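PDB 3OHE: histidine triad (HIT) protein from Marinobacter aquaeolei, which probably acts as a hydrolase or transferase on nucleotide-like substrates, as in other histidine triad proteins, and binds calcium ions in the crystal. Local coordinates for residues S42-E46 with I47-P51; L50-E53 with Q54-L58; R57-F60 with E61-L65; E67-M70 with E71-G75. One frame throughout, in Å; residues are numbered along the deposited sequence.

Contact 1 of 4, residues S42-E46 with I47-P51; sequences SGIRE and IYELP
The chain folds back at Glu-46, whose carbonyl oxygen takes the N-H of Glu-49 (O to N 3.0 Å) and so opens the short 3-10 turn of residues 47-49. Glu-49 returns the favour: its CG stands anti to its own carbonyl carbon (chi1 -69°) and the chain runs on extended, which brings OE1 to the amides of Arg-45 and Glu-46. Glu-49 OE1 accepts from Arg-45 N at 2.8 Å, nearly along the C-O axis, and from Glu-46 N at 3.1 Å, above the carboxylate plane. Glu-49 has a second modelled conformer; these bonds are described for one. The turn sits in the loop that carries the HIT fold from strand 34-39 into helix 52-72, with Pro-51 as the helix N-cap. Glu-46 lies alongside Tyr-48: CB stands over the ring in a CH-pi contact, 3.7 Å from the ring centroid, and the carboxylate is almost parallel to the ring. Glu-46 OE2 reaches across to Lys-77 and Met-78 N of the second subunit, while a water links OE1 to Ile-47 N. Toward the helix, the side chains of Ile-44 and Leu-50 cross at about a right angle, CG1 to CD2 4.0 Å, and both rest on Leu-90.

Contact 2 of 4, residues L50-E53 with Q54-L58; sequences LPNE and QQQRL. With CA (calcium ion), chain D.
Pro-51 O takes two amides at the start of helix 52-72: Gln-55 N at 2.9 Å and, only weakly, Gln-54 N. One residue back, Leu-50 O is claimed by a side chain. Gln-55 stretches its extended chain back toward the loop, and NE2 meets Leu-50 O at 2.9 Å in an almost straight bond (175°), with the oxygen lying in the plane of the amide group. That leaves OE1 of Gln-55 for Ser-63 OG of the second subunit, so both ends of the amide are engaged and its rotation is fixed. The i to i+4 series that Pro-51 O begins goes on with Gln-56 N to Asn-52 O and Arg-57 N to Glu-53 O. This is the first turn of the long helix of the HIT domain, N-capped by Pro-51, and a calcium ion sits at its outer side. Gln-56 OE1 binds the metal at 2.4 Å, whereas Glu-53 OE1 stands farther off at 2.9 Å. Glu-53 bends at chi2 (-70°) while Gln-56 runs out straight, and the carboxylate and amide planes are nearly perpendicular where the two oxygens converge on the ion. Two waters also bind the ion, one of which donates to Glu-53 OE2. Gln-56 has a second modelled conformer, so its bond holds for the one described. Away from the metal, Gln-54 OE1 lies against Pro-51 CD at 3.2 Å, and Leu-50 CD1 meets Leu-58 CD2 at 3.9 Å.

Contact 3 of 4, residues R57-F60 with E61-L65; sequences RLLF and ESSAL
Glu-61 buries the most surface here, and it does so against Arg-57, one helical turn before it, in an i to i+4 salt bridge on the long helix of the HIT domain. Its CG is anti to the carbonyl carbon and the rest of the chain is extended, which swings the carboxylate back along the helix to the guanidinium. Arg-57 grips Glu-61 side-on with two nitrogens, and both go to the same oxygen: NE to OE2 at 2.8 Å and NH2 to OE2 at 3.2 Å. OE2 lies in the guanidinium plane and is met on its anti side, the two donors arriving from opposite faces of the carboxylate, whose plane stands 87° from that of the guanidinium. Phe-60 is the next largest contributor. Its ring lies obliquely against the backbone N of Glu-61 (CD2 to N 3.4 Å), and the same CD2 rests 3.6 Å above the centre of the Arg-57 guanidinium. The cation is thus held between an aromatic edge carbon over one face and an acid at its rim. Beneath the side chains helix 52-72 keeps its regular ladder, for example Glu-61 N to Arg-57 O at 2.9 Å. A leucine in place of Arg-57 would probably leave Glu-61 OE2 without its charged mate and strip Phe-60 of the flat group it lies on. The carboxylate has further partners, Ser-19 OG on OE1 and Leu-21 N on OE2, so, steadied by Arg-57, it ties the helix to the loop between strands 13-18 and 22-27, and this buried glutamate is likely to stay ionised.

Contact 4 of 4, residues E67-M70 with E71-G75; sequences EGMM and ELFGG
Gly-75 N donates to Met-70 O (2.9 Å), in the carbonyl plane and on a lone pair, and Gly-74 N turns weakly to Glu-71 O: a Schellman motif that ends helix 52-72. Gly-74 serves as the C-prime residue, with phi at 52°, a value that glycine takes readily. Just before it, Phe-73 N still makes a helical bond to Met-69 O. Met-69 O also lies at the edge of the Phe-73 ring, 3.4 Å from CD2, because the ring swings back along the helix with CG beside its own backbone N (chi1 -66°). CD2 also touches Met-69 CB at 4.1 Å, and CE2 meets the methyl CE of this selenomethionine, so the ring meets both the start and the end of the Met-69 side chain, the two crossing obliquely. Farther out, Met-69 rests on His-94 and Val-96 of strand 92-97, while Phe-73 presses on Val-125 and Lys-128 of helix 119-135, contacts that join the helix end to the sheet and to the C-terminal helix. An alanine at Phe-73 is likely to open a gap between Met-69 and helix 119-135 and leave the selenomethionine freer to turn. Two polar ties reinforce this end: Leu-72 O accepts from Lys-128 NZ, and Phe-73 O bonds to Tyr-98 OH. On the other side Met-70, also selenomethionine, packs against Tyr-48 of the second subunit. Bent at both chi2 (-74°) and chi3, it curls over Gly-75 until CE lies 3.4 Å from Gly-75 O.

Contacts 1 to 4 follow one chain path, from the loop through helix 52-72 to its C-terminal end. Neighbouring centres lie about 9, 10 and 14 Å apart, but those of contacts 1 and 4 are about 28 Å apart on opposite sides of the chain's centre. Contacts 1 and 2 share Leu-50 and Pro-51 and touch through Ile-47 O and Gln-55 CG at 3.4 Å; contacts 2 and 3 share Arg-57 and Leu-58. The calcium ion belongs to contact 2, about 8 Å from the Arg-57 side chain. Across the dimer contact 1 meets contact 4, and contact 2 meets contact 3. Ser-62 by a hydrogen bond and Met-69 by packing reach His-94, in the histidine-rich stretch that probably forms the triad.

Contact 1 of 4, residues S42-E46 with I47-P51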
loop_
_atom_site.group_PDB
_atom_site.type_symbol
_atom_site.label_atom_id
_atom_site.label_comp_id
_atom_site.label_asym_id
_atom_site.label_seq_id
_atom_site.Cartn_x
_atom_site.Cartn_y
_atom_site.Cartn_z
ATOM N N SER A 42 -18.533 -3.116 7.420
ATOM C CA SER A 42 -18.523 -2.083 8.445
ATOM C C SER A 42 -17.362 -2.249 9.423
ATOM O O SER A 42 -16.948 -3.356 9.729
ATOM C CB SER A 42 -19.860 -2.050 9.185
ATOM O OG SER A 42 -20.029 -3.219 9.975
ATOM N N GLY A 43 -16.905 -1.123 9.926
ATOM C CA GLY A 43 -16.001 -1.079 11.081
ATOM C C GLY A 43 -14.578 -1.570 10.839
ATOM O O GLY A 43 -13.912 -1.931 11.802
ATOM N N ILE A 44 -14.113 -1.614 9.603
ATOM C CA ILE A 44 -12.767 -2.123 9.293
ATOM C C ILE A 44 -11.802 -0.968 9.110
ATOM O O ILE A 44 -12.065 -0.113 8.268
ATOM C CB ILE A 44 -12.803 -2.959 7.998
ATOM C CG1 ILE A 44 -13.815 -4.112 8.089
ATOM C CG2 ILE A 44 -11.382 -3.492 7.667
ATOM C CD1 ILE A 44 -13.474 -5.148 9.205
ATOM N N ARG A 45 -10.720 -0.954 9.893
ATOM C CA ARG A 45 -9.676 0.071 9.798
ATOM C C ARG A 45 -8.470 -0.378 8.963
ATOM O O ARG A 45 -7.830 0.444 8.331
ATOM C CB ARG A 45 -9.196 0.470 11.208
ATOM C CG ARG A 45 -10.248 1.198 12.022
ATOM C CD ARG A 45 -9.867 1.286 13.510
ATOM N NE ARG A 45 -8.547 1.864 13.715
ATOM C CZ ARG A 45 -8.284 3.160 13.778
ATOM N NH1 ARG A 45 -9.261 4.046 13.748
ATOM N NH2 ARG A 45 -7.017 3.590 13.938
ATOM N N GLU A 46 -8.158 -1.668 9.007
ATOM C CA GLU A 46 -6.940 -2.231 8.473
ATOM C C GLU A 46 -7.256 -3.464 7.634
ATOM O O GLU A 46 -8.205 -4.188 7.926
ATOM C CB GLU A 46 -6.010 -2.702 9.616
ATOM C CG GLU A 46 -5.677 -1.634 10.651
ATOM C CD GLU A 46 -4.740 -0.546 10.127
ATOM O OE1 GLU A 46 -4.240 -0.626 8.960
ATOM O OE2 GLU A 46 -4.473 0.413 10.920
ATOM N N ILE A 47 -6.411 -3.752 6.651
ATOM C CA ILE A 47 -6.591 -4.940 5.835
ATOM C C ILE A 47 -6.677 -6.211 6.676
ATOM O O ILE A 47 -7.528 -7.063 6.438
ATOM C CB ILE A 47 -5.472 -5.089 4.755
ATOM C CG1 ILE A 47 -5.492 -3.925 3.773
ATOM C CG2 ILE A 47 -5.550 -6.487 4.050
ATOM C CD1 ILE A 47 -4.139 -3.764 3.037
ATOM N N TYR A 48 -5.811 -6.290 7.683
ATOM C CA TYR A 48 -5.726 -7.482 8.489
ATOM C C TYR A 48 -6.987 -7.756 9.327
ATOM O O TYR A 48 -7.127 -8.862 9.885
ATOM C CB TYR A 48 -4.448 -7.465 9.365
ATOM C CG TYR A 48 -4.410 -6.399 10.431
ATOM C CD1 TYR A 48 -5.130 -6.519 11.621
ATOM C CD2 TYR A 48 -3.587 -5.313 10.308
ATOM C CE1 TYR A 48 -5.059 -5.544 12.580
ATOM C CE2 TYR A 48 -3.490 -4.355 11.279
ATOM C CZ TYR A 48 -4.217 -4.473 12.402
ATOM O OH TYR A 48 -4.116 -3.515 13.367
ATOM N N GLU A 49 -7.867 -6.761 9.469
ATOM C CA GLU A 49 -9.092 -6.932 10.261
ATOM C C GLU A 49 -10.197 -7.566 9.441
ATOM O O GLU A 49 -11.232 -7.935 9.992
ATOM C CB GLU A 49 -9.560 -5.591 10.828
ATOM C CG GLU A 49 -8.616 -5.062 11.886
ATOM C CD GLU A 49 -8.959 -3.663 12.340
ATOM O OE1 GLU A 49 -9.499 -2.869 11.549
ATOM O OE2 GLU A 49 -8.660 -3.331 13.489
ATOM N N LEU A 50 -10.030 -7.683 8.123
ATOM C CA LEU A 50 -10.995 -8.399 7.302
ATOM C C LEU A 50 -10.813 -9.906 7.566
ATOM O O LEU A 50 -9.706 -10.389 7.754
ATOM C CB LEU A 50 -10.749 -8.148 5.828
ATOM C CG LEU A 50 -11.143 -6.794 5.267
ATOM C CD1 LEU A 50 -10.563 -6.669 3.857
ATOM C CD2 LEU A 50 -12.676 -6.603 5.226
ATOM N N PRO A 51 -11.921 -10.664 7.556
ATOM C CA PRO A 51 -11.807 -12.105 7.499
ATOM C C PRO A 51 -10.875 -12.564 6.367
ATOM O O PRO A 51 -10.812 -11.930 5.316
ATOM C CB PRO A 51 -13.255 -12.559 7.210
ATOM C CG PRO A 51 -14.123 -11.452 7.697
ATOM C CD PRO A 51 -13.315 -10.199 7.476
HETATM O O HOH W 1 -7.388 -1.259 14.397
HETATM O O HOH W 2 -3.914 -2.288 6.726
#

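Contact 2 of 4, residues L50-E53 with Q54-L58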
loop_
_atom_site.group_PDB
_atom_site.type_symbol
_atom_site.label_atom_id
_atom_site.label_comp_id
_atom_site.label_asym_id
_atom_site.label_seq_id
_atom_site.Cartn_x
_atom_site.Cartn_y
_atom_site.Cartn_z
ATOM N N LEU A 50 -10.030 -7.683 8.123
ATOM C CA LEU A 50 -10.995 -8.399 7.302
ATOM C C LEU A 50 -10.813 -9.906 7.566
ATOM O O LEU A 50 -9.706 -10.389 7.754
ATOM C CB LEU A 50 -10.749 -8.148 5.828
ATOM C CG LEU A 50 -11.143 -6.794 5.267
ATOM C CD1 LEU A 50 -10.563 -6.669 3.857
ATOM C CD2 LEU A 50 -12.676 -6.603 5.226
ATOM N N PRO A 51 -11.921 -10.664 7.556
ATOM C CA PRO A 51 -11.807 -12.105 7.499
ATOM C C PRO A 51 -10.875 -12.564 6.367
ATOM O O PRO A 51 -10.812 -11.930 5.316
ATOM C CB PRO A 51 -13.255 -12.559 7.210
ATOM C CG PRO A 51 -14.123 -11.452 7.697
ATOM C CD PRO A 51 -13.315 -10.199 7.476
ATOM N N ASN A 52 -10.185 -13.681 6.546
ATOM C CA ASN A 52 -9.167 -14.111 5.604
ATOM C C ASN A 52 -9.707 -14.181 4.183
ATOM O O ASN A 52 -9.043 -13.729 3.268
ATOM C CB ASN A 52 -8.539 -15.480 5.960
ATOM C CG ASN A 52 -7.261 -15.744 5.139
ATOM O OD1 ASN A 52 -7.206 -16.690 4.375
ATOM N ND2 ASN A 52 -6.257 -14.864 5.265
ATOM N N GLU A 53 -10.907 -14.734 3.986
ATOM C CA GLU A 53 -11.430 -14.852 2.617
ATOM C C GLU A 53 -11.692 -13.492 1.983
ATOM O O GLU A 53 -11.555 -13.340 0.761
ATOM C CB GLU A 53 -12.702 -15.701 2.575
ATOM C CG GLU A 53 -12.465 -17.156 2.928
ATOM C CD GLU A 53 -11.670 -17.935 1.875
ATOM O OE1 GLU A 53 -11.472 -17.493 0.696
ATOM O OE2 GLU A 53 -11.220 -19.035 2.237
ATOM N N GLN A 54 -12.078 -12.518 2.804
ATOM C CA GLN A 54 -12.294 -11.176 2.292
ATOM C C GLN A 54 -11.003 -10.453 2.026
ATOM O O GLN A 54 -10.904 -9.709 1.034
ATOM C CB GLN A 54 -13.225 -10.367 3.209
ATOM C CG GLN A 54 -14.638 -10.946 3.217
ATOM C CD GLN A 54 -15.562 -10.307 4.214
ATOM O OE1 GLN A 54 -15.183 -9.434 4.953
ATOM N NE2 GLN A 54 -16.759 -10.826 4.299
ATOM N N GLN A 55 -9.966 -10.741 2.817
ATOM C CA GLN A 55 -8.643 -10.264 2.426
ATOM C C GLN A 55 -8.222 -10.788 1.045
ATOM O O GLN A 55 -7.679 -10.051 0.216
ATOM C CB GLN A 55 -7.559 -10.649 3.440
ATOM C CG GLN A 55 -7.712 -10.033 4.814
ATOM C CD GLN A 55 -6.574 -10.406 5.743
ATOM O OE1 GLN A 55 -5.409 -10.489 5.302
ATOM N NE2 GLN A 55 -6.881 -10.661 7.012
ATOM N N GLN A 56 -8.443 -12.079 0.833
ATOM C CA GLN A 56 -8.064 -12.681 -0.442
ATOM C C GLN A 56 -8.910 -12.151 -1.611
ATOM O O GLN A 56 -8.393 -11.992 -2.701
ATOM C CB GLN A 56 -8.116 -14.202 -0.365
ATOM C CG GLN A 56 -7.021 -14.805 0.528
ATOM C CD GLN A 56 -7.002 -16.307 0.473
ATOM O OE1 GLN A 56 -7.975 -16.937 0.006
ATOM N NE2 GLN A 56 -5.891 -16.909 0.905
ATOM N N ARG A 57 -10.176 -11.844 -1.384
ATOM C CA ARG A 57 -10.977 -11.218 -2.418
ATOM C C ARG A 57 -10.495 -9.807 -2.723
ATOM O O ARG A 57 -10.411 -9.417 -3.894
ATOM C CB ARG A 57 -12.461 -11.236 -2.052
ATOM C CG ARG A 57 -13.376 -10.600 -3.103
ATOM C CD ARG A 57 -13.451 -11.422 -4.366
ATOM N NE ARG A 57 -13.991 -10.625 -5.460
ATOM C CZ ARG A 57 -14.155 -11.100 -6.682
ATOM N NH1 ARG A 57 -14.002 -12.396 -6.944
ATOM N NH2 ARG A 57 -14.519 -10.268 -7.634
ATOM N N LEU A 58 -10.175 -9.048 -1.689
ATOM C CA LEU A 58 -9.638 -7.716 -1.898
ATOM C C LEU A 58 -8.339 -7.766 -2.706
ATOM O O LEU A 58 -8.125 -6.955 -3.596
ATOM C CB LEU A 58 -9.387 -7.006 -0.555
ATOM C CG LEU A 58 -8.852 -5.570 -0.625
ATOM C CD1 LEU A 58 -9.776 -4.663 -1.467
ATOM C CD2 LEU A 58 -8.668 -5.062 0.805
HETATM CA CA CA D . -9.355 -18.699 -0.823
HETATM O O HOH W 3 -9.060 -19.903 1.426
HETATM O O HOH W 4 -6.948 -19.552 -0.427
#

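Contact 3 of 4, residues R57-F60 with E61-L65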
loop_
_atom_site.group_PDB
_atom_site.type_symbol
_atom_site.label_atom_id
_atom_site.label_comp_id
_atom_site.label_asym_id
_atom_site.label_seq_id
_atom_site.Cartn_x
_atom_site.Cartn_y
_atom_site.Cartn_z
ATOM N N ARG A 57 -10.176 -11.844 -1.384
ATOM C CA ARG A 57 -10.977 -11.218 -2.418
ATOM C C ARG A 57 -10.495 -9.807 -2.723
ATOM O O ARG A 57 -10.411 -9.417 -3.894
ATOM C CB ARG A 57 -12.461 -11.236 -2.052
ATOM C CG ARG A 57 -13.376 -10.600 -3.103
ATOM C CD ARG A 57 -13.451 -11.422 -4.366
ATOM N NE ARG A 57 -13.991 -10.625 -5.460
ATOM C CZ ARG A 57 -14.155 -11.100 -6.682
ATOM N NH1 ARG A 57 -14.002 -12.396 -6.944
ATOM N NH2 ARG A 57 -14.519 -10.268 -7.634
ATOM N N LEU A 58 -10.175 -9.048 -1.689
ATOM C CA LEU A 58 -9.638 -7.716 -1.898
ATOM C C LEU A 58 -8.339 -7.766 -2.706
ATOM O O LEU A 58 -8.125 -6.955 -3.596
ATOM C CB LEU A 58 -9.387 -7.006 -0.555
ATOM C CG LEU A 58 -8.852 -5.570 -0.625
ATOM C CD1 LEU A 58 -9.776 -4.663 -1.467
ATOM C CD2 LEU A 58 -8.668 -5.062 0.805
ATOM N N LEU A 59 -7.458 -8.711 -2.373
ATOM C CA LEU A 59 -6.231 -8.890 -3.130
ATOM C C LEU A 59 -6.511 -9.200 -4.591
ATOM O O LEU A 59 -5.900 -8.634 -5.503
ATOM C CB LEU A 59 -5.391 -10.012 -2.495
ATOM C CG LEU A 59 -4.198 -10.518 -3.299
ATOM C CD1 LEU A 59 -3.122 -9.443 -3.460
ATOM C CD2 LEU A 59 -3.627 -11.822 -2.620
ATOM N N PHE A 60 -7.426 -10.136 -4.843
ATOM C CA PHE A 60 -7.795 -10.485 -6.232
ATOM C C PHE A 60 -8.237 -9.217 -6.978
ATOM O O PHE A 60 -7.777 -8.943 -8.099
ATOM C CB PHE A 60 -8.915 -11.546 -6.268
ATOM C CG PHE A 60 -9.503 -11.711 -7.611
ATOM C CD1 PHE A 60 -8.843 -12.404 -8.594
ATOM C CD2 PHE A 60 -10.681 -11.045 -7.953
ATOM C CE1 PHE A 60 -9.415 -12.515 -9.880
ATOM C CE2 PHE A 60 -11.234 -11.135 -9.225
ATOM C CZ PHE A 60 -10.573 -11.862 -10.180
ATOM N N GLU A 61 -9.133 -8.460 -6.367
ATOM C CA GLU A 61 -9.683 -7.264 -7.016
ATOM C C GLU A 61 -8.605 -6.208 -7.222
ATOM O O GLU A 61 -8.537 -5.574 -8.287
ATOM C CB GLU A 61 -10.864 -6.689 -6.212
ATOM C CG GLU A 61 -12.049 -7.667 -6.202
ATOM C CD GLU A 61 -13.308 -7.127 -5.526
ATOM O OE1 GLU A 61 -13.244 -5.987 -5.057
ATOM O OE2 GLU A 61 -14.344 -7.846 -5.479
ATOM N N SER A 62 -7.778 -5.978 -6.218
ATOM C CA SER A 62 -6.723 -4.971 -6.278
ATOM C C SER A 62 -5.700 -5.306 -7.350
ATOM O O SER A 62 -5.293 -4.438 -8.135
ATOM C CB SER A 62 -6.030 -4.864 -4.934
ATOM O OG SER A 62 -4.957 -3.941 -4.976
ATOM N N SER A 63 -5.254 -6.567 -7.379
ATOM C CA SER A 63 -4.290 -6.985 -8.397
ATOM C C SER A 63 -4.868 -6.881 -9.794
ATOM O O SER A 63 -4.170 -6.470 -10.741
ATOM C CB SER A 63 -3.803 -8.389 -8.119
ATOM O OG SER A 63 -2.855 -8.349 -7.068
ATOM N N ALA A 64 -6.128 -7.236 -9.994
ATOM C CA ALA A 64 -6.772 -7.167 -11.309
ATOM C C ALA A 64 -6.937 -5.696 -11.716
ATOM O O ALA A 64 -6.653 -5.294 -12.860
ATOM C CB ALA A 64 -8.130 -7.903 -11.306
ATOM N N LEU A 65 -7.409 -4.875 -10.782
ATOM C CA LEU A 65 -7.544 -3.433 -11.037
ATOM C C LEU A 65 -6.203 -2.812 -11.415
ATOM O O LEU A 65 -6.112 -2.023 -12.375
ATOM C CB LEU A 65 -8.126 -2.732 -9.814
ATOM C CG LEU A 65 -8.264 -1.209 -9.910
ATOM C CD1 LEU A 65 -9.315 -0.819 -10.985
ATOM C CD2 LEU A 65 -8.656 -0.625 -8.524
#

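Contact 4 of 4, residues E67-M70 with E71-G75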
loop_
_atom_site.group_PDB
_atom_site.type_symbol
_atom_site.label_atom_id
_atom_site.label_comp_id
_atom_site.label_asym_id
_atom_site.label_seq_id
_atom_site.Cartn_x
_atom_site.Cartn_y
_atom_site.Cartn_z
ATOM N N GLU A 67 -3.270 -4.156 -12.580
ATOM C CA GLU A 67 -2.747 -4.565 -13.875
ATOM C C GLU A 67 -3.542 -3.947 -15.019
ATOM O O GLU A 67 -2.988 -3.487 -16.029
ATOM C CB GLU A 67 -2.716 -6.093 -13.981
ATOM C CG GLU A 67 -1.976 -6.550 -15.222
ATOM C CD GLU A 67 -1.668 -8.004 -15.320
ATOM O OE1 GLU A 67 -1.990 -8.772 -14.401
ATOM O OE2 GLU A 67 -1.081 -8.378 -16.377
ATOM N N GLY A 68 -4.853 -3.933 -14.872
ATOM C CA GLY A 68 -5.719 -3.356 -15.891
ATOM C C GLY A 68 -5.536 -1.851 -16.046
ATOM O O GLY A 68 -5.540 -1.349 -17.190
HETATM N N MSE A 69 -5.389 -1.113 -14.941
HETATM C CA MSE A 69 -5.133 0.323 -15.022
HETATM C C MSE A 69 -3.806 0.628 -15.679
HETATM O O MSE A 69 -3.677 1.599 -16.428
HETATM C CB MSE A 69 -5.151 0.933 -13.624
HETATM C CG MSE A 69 -6.489 1.054 -12.973
HETATM SE SE MSE A 69 -6.446 1.881 -11.231
HETATM C CE MSE A 69 -6.109 3.737 -11.742
HETATM N N MSE A 70 -2.796 -0.205 -15.414
HETATM C CA MSE A 70 -1.506 0.029 -16.031
HETATM C C MSE A 70 -1.599 0.031 -17.543
HETATM O O MSE A 70 -1.014 0.917 -18.211
HETATM C CB MSE A 70 -0.502 -0.988 -15.536
HETATM C CG MSE A 70 0.038 -0.690 -14.194
HETATM SE SE MSE A 70 1.335 0.812 -14.266
HETATM C CE MSE A 70 2.810 -0.139 -15.150
ATOM N N GLU A 71 -2.332 -0.940 -18.108
ATOM C CA GLU A 71 -2.469 -0.992 -19.566
ATOM C C GLU A 71 -3.408 0.121 -20.068
ATOM O O GLU A 71 -3.128 0.780 -21.072
ATOM C CB GLU A 71 -2.889 -2.377 -20.022
ATOM C CG GLU A 71 -2.789 -2.538 -21.542
ATOM C CD GLU A 71 -1.391 -2.703 -22.124
ATOM O OE1 GLU A 71 -0.387 -2.825 -21.366
ATOM O OE2 GLU A 71 -1.290 -2.741 -23.379
ATOM N N LEU A 72 -4.526 0.324 -19.393
ATOM C CA LEU A 72 -5.542 1.259 -19.831
ATOM C C LEU A 72 -5.018 2.698 -19.882
ATOM O O LEU A 72 -5.408 3.487 -20.751
ATOM C CB LEU A 72 -6.736 1.193 -18.890
ATOM C CG LEU A 72 -7.999 1.909 -19.280
ATOM C CD1 LEU A 72 -8.582 1.265 -20.546
ATOM C CD2 LEU A 72 -9.031 1.836 -18.138
ATOM N N PHE A 73 -4.161 3.032 -18.919
ATOM C CA PHE A 73 -3.635 4.385 -18.810
ATOM C C PHE A 73 -2.155 4.458 -19.254
ATOM O O PHE A 73 -1.527 5.486 -19.110
ATOM C CB PHE A 73 -3.797 4.887 -17.353
ATOM C CG PHE A 73 -5.225 5.068 -16.931
ATOM C CD1 PHE A 73 -5.965 6.107 -17.449
ATOM C CD2 PHE A 73 -5.833 4.200 -16.056
ATOM C CE1 PHE A 73 -7.291 6.287 -17.086
ATOM C CE2 PHE A 73 -7.153 4.366 -15.708
ATOM C CZ PHE A 73 -7.875 5.385 -16.200
ATOM N N GLY A 74 -1.604 3.372 -19.787
ATOM C CA GLY A 74 -0.214 3.325 -20.256
ATOM C C GLY A 74 0.783 3.804 -19.226
ATOM O O GLY A 74 1.649 4.634 -19.516
ATOM N N GLY A 75 0.656 3.276 -18.016
ATOM C CA GLY A 75 1.456 3.768 -16.902
ATOM C C GLY A 75 2.879 3.268 -16.875
ATOM O O GLY A 75 3.228 2.261 -17.511
HETATM O O HOH W 5 2.106 0.245 -19.085
#